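Local coordinates for periplasmic solute binding protein (Pectobacterium atrosepticum, PDB 4RY1) that probably binds a sugar in the periplasm and delivers it to an ABC-type importer, as other family 1 solute-binding proteins do, at residues S50-I53 with E58-V61; G92-N97 with F308-P313; E204-Y209 with Q382-G387. All coordinates share one frame; numbering follows the deposited sequence.

Interaction 1 (S50-I53 with E58-V61)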
ATOM      1  N   SER A  50      -6.876  16.969  -6.176  1.00 14.29           N
ATOM      2  CA  SER A  50      -7.831  16.896  -7.297  1.00 13.36           C
ATOM      3  C   SER A  50      -8.422  18.282  -7.601  1.00 14.26           C
ATOM      4  O   SER A  50      -8.525  18.701  -8.747  1.00 14.48           O
ATOM      5  CB  SER A  50      -8.922  15.880  -7.012  1.00 16.09           C
ATOM      6  OG  SER A  50      -9.734  15.669  -8.148  1.00 18.88           O
ATOM      7  N   THR A  51      -8.763  18.991  -6.542  1.00 13.93           N
ATOM      8  CA  THR A  51      -9.285  20.351  -6.673  1.00 13.48           C
ATOM      9  C   THR A  51      -8.220  21.301  -7.261  1.00 16.18           C
ATOM     10  O   THR A  51      -8.492  22.092  -8.161  1.00 16.32           O
ATOM     11  CB  THR A  51      -9.835  20.858  -5.343  1.00 16.23           C
ATOM     12  OG1 THR A  51     -10.925  20.016  -4.950  1.00 16.59           O
ATOM     13  CG2 THR A  51     -10.305  22.325  -5.472  1.00 17.61           C
ATOM     14  N   GLN A  52      -6.983  21.199  -6.777  1.00 15.10           N
ATOM     15  CA  GLN A  52      -5.900  21.999  -7.346  1.00 14.35           C
ATOM     16  C   GLN A  52      -5.725  21.749  -8.838  1.00 13.73           C
ATOM     17  O   GLN A  52      -5.591  22.684  -9.629  1.00 15.57           O
ATOM     18  CB  GLN A  52      -4.568  21.649  -6.662  1.00 16.32           C
ATOM     19  CG  GLN A  52      -4.395  22.225  -5.259  1.00 17.58           C
ATOM     20  CD  GLN A  52      -3.097  21.777  -4.610  1.00 19.34           C
ATOM     21  OE1 GLN A  52      -2.650  20.652  -4.835  1.00 21.33           O
ATOM     22  NE2 GLN A  52      -2.508  22.637  -3.800  1.00 26.95           N
ATOM     23  N   ILE A  53      -5.637  20.473  -9.204  1.00 12.87           N
ATOM     24  CA  ILE A  53      -5.411  20.124 -10.602  1.00 14.40           C
ATOM     25  C   ILE A  53      -6.547  20.700 -11.477  1.00 15.39           C
ATOM     26  O   ILE A  53      -6.306  21.232 -12.557  1.00 15.33           O
ATOM     27  CB  ILE A  53      -5.248  18.604 -10.765  1.00 13.32           C
ATOM     28  CG1 ILE A  53      -3.894  18.207 -10.163  1.00 13.23           C
ATOM     29  CG2 ILE A  53      -5.352  18.188 -12.236  1.00 16.17           C
ATOM     30  CD1 ILE A  53      -3.642  16.712 -10.085  1.00 16.31           C
ATOM     31  N   GLU A  58      -1.972  23.111  -8.878  1.00 14.86           N
ATOM     32  CA  GLU A  58      -1.189  22.060  -8.241  1.00 15.11           C
ATOM     33  C   GLU A  58       0.311  22.418  -8.163  1.00 14.62           C
ATOM     34  O   GLU A  58       0.831  23.194  -8.971  1.00 14.05           O
ATOM     35  CB  GLU A  58      -1.389  20.753  -8.991  1.00 14.15           C
ATOM     36  CG  GLU A  58      -0.789  20.675 -10.384  1.00 14.25           C
ATOM     37  CD  GLU A  58      -1.674  21.202 -11.517  1.00 15.42           C
ATOM     38  OE1 GLU A  58      -2.578  22.051 -11.292  1.00 16.50           O
ATOM     39  OE2 GLU A  58      -1.420  20.766 -12.643  1.00 21.89           O
ATOM     40  N   PRO A  59       1.012  21.821  -7.192  1.00 13.93           N
ATOM     41  CA  PRO A  59       2.439  22.036  -7.115  1.00 13.75           C
ATOM     42  C   PRO A  59       3.217  21.451  -8.267  1.00 14.25           C
ATOM     43  O   PRO A  59       2.747  20.576  -8.987  1.00 13.39           O
ATOM     44  CB  PRO A  59       2.844  21.348  -5.818  1.00 16.03           C
ATOM     45  CG  PRO A  59       1.640  20.754  -5.219  1.00 17.91           C
ATOM     46  CD  PRO A  59       0.521  20.878  -6.186  1.00 13.98           C
ATOM     47  N   ASP A  60       4.439  21.937  -8.425  1.00 13.18           N
ATOM     48  CA  ASP A  60       5.327  21.467  -9.504  1.00 11.79           C
ATOM     49  C   ASP A  60       5.668  19.983  -9.376  1.00 10.67           C
ATOM     50  O   ASP A  60       5.775  19.280 -10.374  1.00 11.90           O
ATOM     51  CB  ASP A  60       6.617  22.283  -9.532  1.00 12.21           C
ATOM     52  CG  ASP A  60       6.351  23.761  -9.730  1.00 14.00           C
ATOM     53  OD1 ASP A  60       6.091  24.456  -8.732  1.00 14.47           O
ATOM     54  OD2 ASP A  60       6.319  24.183 -10.896  1.00 19.27           O
ATOM     55  N   VAL A  61       5.922  19.572  -8.134  1.00 11.25           N
ATOM     56  CA  VAL A  61       6.207  18.173  -7.793  1.00 10.68           C
ATOM     57  C   VAL A  61       5.167  17.690  -6.795  1.00 10.34           C
ATOM     58  O   VAL A  61       4.937  18.328  -5.758  1.00 11.47           O
ATOM     59  CB  VAL A  61       7.616  17.973  -7.208  1.00 10.37           C
ATOM     60  CG1 VAL A  61       7.871  16.505  -6.817  1.00 10.99           C
ATOM     61  CG2 VAL A  61       8.653  18.394  -8.219  1.00 12.39           C
TER
HETATM   62  O   HOH W   1      -3.938  21.241 -13.977  1.00 17.08           O
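Glu58 lies across the side chain of Ile53 at about a right angle, and Gln52 meets the ring of Pro59 in the same crosswise manner. These two crossings pack residues 50-53, near the C-terminal end of helix 45-55, against the connection into strand 61-64, an alpha-to-beta link of the Rossmann-like, three-layered lobes from which periplasmic binding proteins are built. The backbones are closest where the chain turns back, with Gln52 CA 4.8 Å from Glu58 CA. On the Ile53 side, CG1 does the touching: it stands 3.8 Å from Glu58 CB, and CG and CD of the same glutamate follow at only slightly greater range. Glu58 reaches this position because its CG sits between the backbone N and the carbonyl carbon (chi1 69°) and the chain then bends at chi2 (-87°), folding the carboxylate back beside the Gln52-Ile53 backbone. Gln52 is built differently. Its CB packs beside the backbone N of Glu58, and the extended chain beyond CG carries the amide on to Pro59, where Gln52 OE1 comes 3.5 Å from the ring carbon Pro59 CD. Pro59 itself is buried, and its other neighbours include Arg6 and Ser8 of strand 3-10; Ile53 also packs on Phe72 of helix 69-74. The direct contacts are van der Waals, and the polar tie between the segments is indirect. Glu58 OE2 is hydrogen-bonded to Ser293 OG, which would hold the carboxylate in its folded-back pose. The other oxygen, Glu58 OE1, lies 3.5 Å from Gln52 O, a pair of acceptors that do not bond. A single water donates to both partners, bridging Ile53 O at 2.8 Å and Glu58 OE2 at 2.9 Å.

Interaction 2 (G92-N97 with F308-P313)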
ATOM      1  N   GLY A  92      17.592   5.341 -16.384  1.00 22.55           N
ATOM      2  CA  GLY A  92      18.327   4.079 -16.589  1.00 23.03           C
ATOM      3  C   GLY A  92      18.777   3.391 -15.313  1.00 24.62           C
ATOM      4  O   GLY A  92      19.072   2.205 -15.326  1.00 24.77           O
ATOM      5  N   ASP A  93      18.816   4.130 -14.204  1.00 23.01           N
ATOM      6  CA  ASP A  93      19.138   3.533 -12.892  1.00 22.43           C
ATOM      7  C   ASP A  93      18.011   2.719 -12.272  1.00 20.64           C
ATOM      8  O   ASP A  93      18.259   1.880 -11.395  1.00 24.47           O
ATOM      9  CB  ASP A  93      19.507   4.600 -11.862  1.00 27.54           C
ATOM     10  CG  ASP A  93      20.837   5.265 -12.135  1.00 39.38           C
ATOM     11  OD1 ASP A  93      21.664   4.723 -12.903  1.00 40.15           O
ATOM     12  OD2 ASP A  93      21.048   6.354 -11.560  1.00 49.08           O
ATOM     13  N   PHE A  94      16.778   2.987 -12.703  1.00 19.56           N
ATOM     14  CA  PHE A  94      15.590   2.410 -12.080  1.00 17.59           C
ATOM     15  C   PHE A  94      15.188   1.107 -12.746  1.00 19.40           C
ATOM     16  O   PHE A  94      15.377   0.941 -13.946  1.00 21.19           O
ATOM     17  CB  PHE A  94      14.427   3.408 -12.077  1.00 18.41           C
ATOM     18  CG  PHE A  94      14.675   4.592 -11.195  1.00 17.04           C
ATOM     19  CD1 PHE A  94      15.390   5.665 -11.669  1.00 16.66           C
ATOM     20  CD2 PHE A  94      14.234   4.621  -9.878  1.00 20.17           C
ATOM     21  CE1 PHE A  94      15.659   6.753 -10.879  1.00 17.36           C
ATOM     22  CE2 PHE A  94      14.510   5.725  -9.076  1.00 18.65           C
ATOM     23  CZ  PHE A  94      15.203   6.790  -9.579  1.00 16.13           C
ATOM     24  N   PRO A  95      14.635   0.182 -11.973  1.00 20.06           N
ATOM     25  CA  PRO A  95      14.263  -1.086 -12.577  1.00 20.38           C
ATOM     26  C   PRO A  95      13.227  -0.859 -13.683  1.00 20.16           C
ATOM     27  O   PRO A  95      12.251  -0.140 -13.465  1.00 18.91           O
ATOM     28  CB  PRO A  95      13.669  -1.865 -11.408  1.00 24.93           C
ATOM     29  CG  PRO A  95      14.289  -1.255 -10.193  1.00 27.38           C
ATOM     30  CD  PRO A  95      14.400   0.199 -10.519  1.00 22.75           C
ATOM     31  N   PRO A  96      13.450  -1.417 -14.876  1.00 21.29           N
ATOM     32  CA  PRO A  96      12.471  -1.195 -15.946  1.00 23.18           C
ATOM     33  C   PRO A  96      11.046  -1.559 -15.573  1.00 22.30           C
ATOM     34  O   PRO A  96      10.097  -0.870 -15.973  1.00 19.09           O
ATOM     35  CB  PRO A  96      12.964  -2.115 -17.056  1.00 23.06           C
ATOM     36  CG  PRO A  96      14.431  -2.198 -16.846  1.00 27.22           C
ATOM     37  CD  PRO A  96      14.662  -2.098 -15.369  1.00 23.57           C
ATOM     38  N   ASN A  97      10.889  -2.651 -14.835  1.00 21.70           N
ATOM     39  CA  ASN A  97       9.560  -3.064 -14.389  1.00 23.57           C
ATOM     40  C   ASN A  97       8.888  -1.989 -13.521  1.00 24.28           C
ATOM     41  O   ASN A  97       7.681  -1.794 -13.604  1.00 24.34           O
ATOM     42  CB  ASN A  97       9.608  -4.408 -13.635  1.00 34.87           C
ATOM     43  CG  ASN A  97       9.843  -5.593 -14.559  1.00 74.57           C
ATOM     44  OD1 ASN A  97       9.826  -5.455 -15.788  1.00 44.10           O
ATOM     45  ND2 ASN A  97      10.050  -6.775 -13.967  1.00 61.38           N
ATOM     46  N   PHE A 308      17.561  14.531  -6.941  1.00 11.57           N
ATOM     47  CA  PHE A 308      18.335  14.754  -5.729  1.00 12.67           C
ATOM     48  C   PHE A 308      17.839  13.867  -4.596  1.00 11.69           C
ATOM     49  O   PHE A 308      18.624  13.226  -3.878  1.00 13.01           O
ATOM     50  CB  PHE A 308      18.321  16.238  -5.344  1.00 12.17           C
ATOM     51  CG  PHE A 308      19.278  16.577  -4.242  1.00 11.88           C
ATOM     52  CD1 PHE A 308      18.907  16.452  -2.916  1.00 12.38           C
ATOM     53  CD2 PHE A 308      20.573  16.965  -4.539  1.00 14.23           C
ATOM     54  CE1 PHE A 308      19.793  16.739  -1.911  1.00 14.42           C
ATOM     55  CE2 PHE A 308      21.468  17.261  -3.529  1.00 14.15           C
ATOM     56  CZ  PHE A 308      21.069  17.152  -2.212  1.00 15.45           C
ATOM     57  N   MET A 309      16.521  13.819  -4.443  1.00 11.01           N
ATOM     58  CA  MET A 309      15.885  12.997  -3.398  0.50 10.62           C
ATOM     59  C   MET A 309      16.085  11.482  -3.583  1.00 10.75           C
ATOM     60  O   MET A 309      16.291  10.748  -2.613  1.00 11.57           O
ATOM     61  CB  MET A 309      14.374  13.313  -3.313  0.50 10.85           C
ATOM     62  CG  MET A 309      14.049  14.712  -2.778  0.50 11.53           C
ATOM     63  SD  MET A 309      12.242  15.052  -2.541  0.50  9.76           S
ATOM     64  CE  MET A 309      12.348  16.334  -1.284  0.50 19.38           C
ATOM     65  N   LEU A 310      16.006  11.024  -4.821  1.00 11.78           N
ATOM     66  CA  LEU A 310      15.965   9.583  -5.110  1.00 11.99           C
ATOM     67  C   LEU A 310      17.309   8.947  -5.459  1.00 12.44           C
ATOM     68  O   LEU A 310      17.474   7.731  -5.353  1.00 14.71           O
ATOM     69  CB  LEU A 310      14.941   9.289  -6.210  1.00 12.20           C
ATOM     70  CG  LEU A 310      13.489   9.670  -5.902  1.00 15.38           C
ATOM     71  CD1 LEU A 310      12.568   9.167  -7.021  1.00 16.33           C
ATOM     72  CD2 LEU A 310      13.017   9.223  -4.535  1.00 15.45           C
ATOM     73  N   SER A 311      18.248   9.765  -5.886  1.00 11.97           N
ATOM     74  CA  SER A 311      19.530   9.266  -6.404  1.00 13.74           C
ATOM     75  C   SER A 311      20.762   9.932  -5.835  1.00 14.16           C
ATOM     76  O   SER A 311      21.805   9.278  -5.744  1.00 17.08           O
ATOM     77  CB  SER A 311      19.521   9.354  -7.938  1.00 16.14           C
ATOM     78  OG  SER A 311      18.470   8.548  -8.497  1.00 17.86           O
ATOM     79  N   ASN A 312      20.709  11.208  -5.489  1.00 12.99           N
ATOM     80  CA  ASN A 312      21.896  11.897  -4.977  1.00 12.64           C
ATOM     81  C   ASN A 312      22.167  11.409  -3.561  1.00 14.58           C
ATOM     82  O   ASN A 312      21.267  11.397  -2.741  1.00 13.40           O
ATOM     83  CB  ASN A 312      21.683  13.416  -4.973  1.00 13.22           C
ATOM     84  CG  ASN A 312      22.931  14.199  -4.577  1.00 15.20           C
ATOM     85  OD1 ASN A 312      23.453  14.040  -3.480  1.00 19.10           O
ATOM     86  ND2 ASN A 312      23.391  15.072  -5.462  1.00 17.92           N
ATOM     87  N   PRO A 313      23.421  11.020  -3.240  1.00 14.29           N
ATOM     88  CA  PRO A 313      23.729  10.504  -1.896  1.00 13.72           C
ATOM     89  C   PRO A 313      23.212  11.385  -0.742  1.00 12.25           C
ATOM     90  O   PRO A 313      22.759  10.874   0.274  1.00 12.74           O
ATOM     91  CB  PRO A 313      25.268  10.423  -1.914  1.00 13.69           C
ATOM     92  CG  PRO A 313      25.580  10.104  -3.339  1.00 16.04           C
ATOM     93  CD  PRO A 313      24.581  10.913  -4.151  1.00 15.23           C
TER
HETATM   94  O   HOH W   2      19.096   8.223 -11.156  1.00 26.75           O
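Ser311 OG is gripped by a water at 2.8 Å and by the side-chain amide of Asn328, which is hydrogen-bonded to it. The same water is hydrogen-bonded to Asp93 OD2 at 2.7 Å, so the hydroxyl and the carboxylate are joined through a shared solvent molecule. This bridge lies where helix 299-310 runs out, just before the cap of helix 313-319, and where the chain from the 3-10 turn at Asp93 passes toward helix 96-100. Beside it, the ring of Phe94 points its far end at the helix terminus. Phe94 CZ is 3.9 Å from Ser311 OG, which approaches the ring obliquely, and 4.2 Å from Leu310 CB, which lies at the ring edge near its plane. Ser311 OG is anti to its own carbonyl carbon (chi1 -61°), a setting that turns the hydroxyl toward both the water and the ring. Leu111 of strand 107-123 touches both Phe94 and Leu310, tying the contact to the central sheet. The chemistry is divided: the Phe94 ring packs against Leu310 on the apolar side, while water carries the polar link, so the two segments are joined without a direct hydrogen bond between them.

Interaction 3 (E204-Y209 with Q382-G387)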
ATOM      1  N   GLU A 204     -17.332 -17.053  -3.219  1.00 24.93           N
ATOM      2  CA  GLU A 204     -16.184 -17.688  -2.602  1.00 25.80           C
ATOM      3  C   GLU A 204     -15.324 -16.645  -1.882  1.00 24.35           C
ATOM      4  O   GLU A 204     -14.797 -16.915  -0.810  1.00 25.05           O
ATOM      5  CB  GLU A 204     -15.374 -18.442  -3.662  1.00 25.44           C
ATOM      6  CG  GLU A 204     -14.153 -19.171  -3.124  1.00 25.33           C
ATOM      7  CD  GLU A 204     -13.493 -20.072  -4.148  1.00 19.95           C
ATOM      8  OE1 GLU A 204     -13.859 -19.986  -5.343  1.00 27.68           O
ATOM      9  OE2 GLU A 204     -12.565 -20.812  -3.760  1.00 26.35           O
ATOM     10  N   LEU A 205     -15.221 -15.452  -2.474  1.00 21.09           N
ATOM     11  CA  LEU A 205     -14.444 -14.343  -1.896  1.00 20.91           C
ATOM     12  C   LEU A 205     -15.081 -13.887  -0.586  1.00 20.82           C
ATOM     13  O   LEU A 205     -14.396 -13.751   0.441  1.00 20.46           O
ATOM     14  CB  LEU A 205     -14.350 -13.173  -2.885  1.00 19.96           C
ATOM     15  CG  LEU A 205     -13.699 -11.896  -2.345  1.00 19.50           C
ATOM     16  CD1 LEU A 205     -12.214 -12.090  -2.090  1.00 23.04           C
ATOM     17  CD2 LEU A 205     -13.968 -10.758  -3.316  1.00 18.95           C
ATOM     18  N   PHE A 206     -16.389 -13.652  -0.620  1.00 18.66           N
ATOM     19  CA  PHE A 206     -17.123 -13.334   0.617  1.00 20.37           C
ATOM     20  C   PHE A 206     -17.101 -14.490   1.614  1.00 21.12           C
ATOM     21  O   PHE A 206     -17.000 -14.277   2.827  1.00 22.83           O
ATOM     22  CB  PHE A 206     -18.533 -12.831   0.345  1.00 21.08           C
ATOM     23  CG  PHE A 206     -18.574 -11.403  -0.096  1.00 20.50           C
ATOM     24  CD1 PHE A 206     -18.585 -10.365   0.834  1.00 19.02           C
ATOM     25  CD2 PHE A 206     -18.514 -11.085  -1.442  1.00 21.86           C
ATOM     26  CE1 PHE A 206     -18.597  -9.039   0.408  1.00 20.82           C
ATOM     27  CE2 PHE A 206     -18.506  -9.768  -1.869  1.00 21.95           C
ATOM     28  CZ  PHE A 206     -18.561  -8.741  -0.948  1.00 18.46           C
ATOM     29  N   GLY A 207     -17.155 -15.717   1.112  1.00 19.91           N
ATOM     30  CA  GLY A 207     -17.024 -16.889   1.994  1.00 23.27           C
ATOM     31  C   GLY A 207     -15.688 -16.941   2.734  1.00 22.16           C
ATOM     32  O   GLY A 207     -15.610 -17.365   3.876  1.00 25.59           O
ATOM     33  N   PHE A 208     -14.631 -16.511   2.051  1.00 21.66           N
ATOM     34  CA  PHE A 208     -13.271 -16.451   2.608  1.00 22.27           C
ATOM     35  C   PHE A 208     -13.242 -15.464   3.799  1.00 20.68           C
ATOM     36  O   PHE A 208     -12.708 -15.778   4.876  1.00 19.54           O
ATOM     37  CB  PHE A 208     -12.317 -16.052   1.487  1.00 19.62           C
ATOM     38  CG  PHE A 208     -10.891 -15.804   1.921  1.00 20.56           C
ATOM     39  CD1 PHE A 208      -9.979 -16.843   2.011  1.00 22.36           C
ATOM     40  CD2 PHE A 208     -10.448 -14.517   2.199  1.00 20.46           C
ATOM     41  CE1 PHE A 208      -8.667 -16.614   2.380  1.00 23.09           C
ATOM     42  CE2 PHE A 208      -9.133 -14.287   2.565  1.00 18.90           C
ATOM     43  CZ  PHE A 208      -8.240 -15.325   2.655  1.00 23.08           C
ATOM     44  N   TYR A 209     -13.847 -14.292   3.605  1.00 19.25           N
ATOM     45  CA  TYR A 209     -14.035 -13.331   4.704  1.00 18.82           C
ATOM     46  C   TYR A 209     -14.814 -13.939   5.896  1.00 19.88           C
ATOM     47  O   TYR A 209     -14.394 -13.867   7.054  1.00 20.36           O
ATOM     48  CB  TYR A 209     -14.726 -12.049   4.222  1.00 17.90           C
ATOM     49  CG  TYR A 209     -14.939 -11.112   5.384  1.00 18.91           C
ATOM     50  CD1 TYR A 209     -13.904 -10.318   5.852  1.00 16.46           C
ATOM     51  CD2 TYR A 209     -16.153 -11.057   6.053  1.00 18.73           C
ATOM     52  CE1 TYR A 209     -14.074  -9.478   6.934  1.00 16.94           C
ATOM     53  CE2 TYR A 209     -16.330 -10.233   7.137  1.00 18.64           C
ATOM     54  CZ  TYR A 209     -15.293  -9.428   7.572  1.00 16.22           C
ATOM     55  OH  TYR A 209     -15.477  -8.618   8.669  1.00 17.35           O
ATOM     56  N   GLN A 382     -19.895  -5.228   6.432  1.00 16.72           N
ATOM     57  CA  GLN A 382     -20.693  -4.714   7.544  1.00 17.61           C
ATOM     58  C   GLN A 382     -22.113  -5.297   7.507  1.00 20.23           C
ATOM     59  O   GLN A 382     -22.635  -5.700   8.517  1.00 21.70           O
ATOM     60  CB  GLN A 382     -20.652  -3.190   7.582  1.00 19.38           C
ATOM     61  CG  GLN A 382     -19.258  -2.740   8.010  1.00 19.26           C
ATOM     62  CD  GLN A 382     -18.929  -1.293   7.742  1.00 19.13           C
ATOM     63  OE1 GLN A 382     -19.749  -0.515   7.250  1.00 23.49           O
ATOM     64  NE2 GLN A 382     -17.691  -0.912   8.088  1.00 19.98           N
ATOM     65  N   LYS A 383     -22.699  -5.396   6.328  1.00 20.99           N
ATOM     66  CA  LYS A 383     -24.000  -6.050   6.183  1.00 25.15           C
ATOM     67  C   LYS A 383     -23.972  -7.481   6.724  1.00 21.68           C
ATOM     68  O   LYS A 383     -24.886  -7.904   7.461  1.00 24.23           O
ATOM     69  CB  LYS A 383     -24.444  -6.030   4.720  1.00 28.37           C
ATOM     70  CG  LYS A 383     -25.225  -4.774   4.353  1.00 49.81           C
ATOM     71  CD  LYS A 383     -25.271  -4.444   2.861  1.00 73.25           C
ATOM     72  CE  LYS A 383     -24.932  -5.617   1.954  1.00108.53           C
ATOM     73  NZ  LYS A 383     -25.207  -5.351   0.515  1.00 92.50           N
ATOM     74  N   LEU A 384     -22.942  -8.230   6.342  1.00 20.00           N
ATOM     75  CA  LEU A 384     -22.746  -9.591   6.851  1.00 22.27           C
ATOM     76  C   LEU A 384     -22.590  -9.629   8.362  1.00 20.62           C
ATOM     77  O   LEU A 384     -23.303 -10.352   9.050  1.00 25.72           O
ATOM     78  CB  LEU A 384     -21.557 -10.302   6.205  1.00 21.67           C
ATOM     79  CG  LEU A 384     -21.685 -10.673   4.733  1.00 24.41           C
ATOM     80  CD1 LEU A 384     -20.365 -11.240   4.243  1.00 26.97           C
ATOM     81  CD2 LEU A 384     -22.814 -11.673   4.539  1.00 28.13           C
ATOM     82  N   ASP A 385     -21.650  -8.846   8.862  1.00 20.05           N
ATOM     83  CA  ASP A 385     -21.265  -8.890  10.275  1.00 19.83           C
ATOM     84  C   ASP A 385     -22.304  -8.366  11.267  1.00 21.81           C
ATOM     85  O   ASP A 385     -22.289  -8.755  12.440  1.00 22.57           O
ATOM     86  CB  ASP A 385     -19.968  -8.119  10.475  1.00 17.96           C
ATOM     87  CG  ASP A 385     -18.753  -8.830   9.902  1.00 18.48           C
ATOM     88  OD1 ASP A 385     -18.866  -9.976   9.422  1.00 22.29           O
ATOM     89  OD2 ASP A 385     -17.672  -8.208   9.924  1.00 18.17           O
ATOM     90  N   TYR A 386     -23.178  -7.480  10.795  1.00 20.47           N
ATOM     91  CA  TYR A 386     -24.311  -6.966  11.592  1.00 30.10           C
ATOM     92  C   TYR A 386     -25.608  -7.794  11.406  1.00 53.44           C
ATOM     93  O   TYR A 386     -26.664  -7.426  11.922  1.00 88.92           O
ATOM     94  CB  TYR A 386     -24.538  -5.475  11.295  1.00 39.05           C
ATOM     95  CG  TYR A 386     -23.528  -4.560  11.993  1.00 26.00           C
ATOM     96  CD1 TYR A 386     -22.234  -4.381  11.476  1.00 25.39           C
ATOM     97  CD2 TYR A 386     -23.854  -3.883  13.162  1.00 68.29           C
ATOM     98  CE1 TYR A 386     -21.317  -3.565  12.098  1.00 62.76           C
ATOM     99  CE2 TYR A 386     -22.935  -3.057  13.786  1.00 49.47           C
ATOM    100  CZ  TYR A 386     -21.670  -2.910  13.248  1.00 66.76           C
ATOM    101  OH  TYR A 386     -20.743  -2.105  13.850  1.00 37.92           O
ATOM    102  N   GLY A 387     -25.507  -8.919  10.696  1.00 31.19           N
ATOM    103  CA  GLY A 387     -26.653  -9.828  10.452  1.00 81.98           C
ATOM    104  C   GLY A 387     -27.751  -9.283   9.570  1.00 81.98           C
ATOM    105  O   GLY A 387     -28.912  -9.646   9.719  1.00 46.08           O
TER
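Tyr209, Leu384 and Asp385 bury most of the surface where helix 199-214 packs against the C-terminal end of helix 371-385, with helix 391-409 close by. Tyr209 and Asp385 approach from opposite directions, and the phenol donates to the carboxylate, Tyr209 OH to Asp385 OD2, at 2.6 Å. The acceptor uses its syn lone pair, on the side of the other oxygen. Ring and carboxylate planes are only 26° apart, and Asp385 CG lies in the ring plane at its edge; accordingly Asp385 OD1 comes 3.4 Å from Tyr209 CE2. With CG anti to the backbone N (chi1 178°), the tyrosine reaches outward from its helix to meet this group. Leu384, one residue earlier, instead offers CD1 to Phe206 CD1 at 3.9 Å, an oblique approach. Phe206 is also packed by Trp377 of helix 371-385 and by Phe398 of helix 391-409. Just beyond Asp385 the helix ends in a Schellman motif with Gly387, at positive phi, as its C-prime residue. Asp385 OD2 has a second donor in the backbone N of Gln221, so one carboxylate oxygen serves two groups. The two donors would hold OD2 in place and restrict the carboxylate's rotation, and they probably favour its ionised form. The contact thus pairs a directional polar bond with an apolar touch one residue away.

In the fold
From the N terminus, interaction 1 closes first: only four residues, two of them still helical, separate its segments, joining helix 45-55 to the run into strand 61-64. Interaction 2 opens afterwards and brings the chain before helix 96-100 to the end of helix 299-310, closing a loop of 210 residues. Interaction 3 opens inside that loop, on helix 199-214, and closes beyond it, at the end of helix 371-385, so interactions 2 and 3 cross. Interactions 1 and 2 are near neighbours, their nearest atoms about 6 Å apart without touching. Interaction 3 lies on the opposite side of the chain's centre from interaction 2, their centres about 43 Å apart.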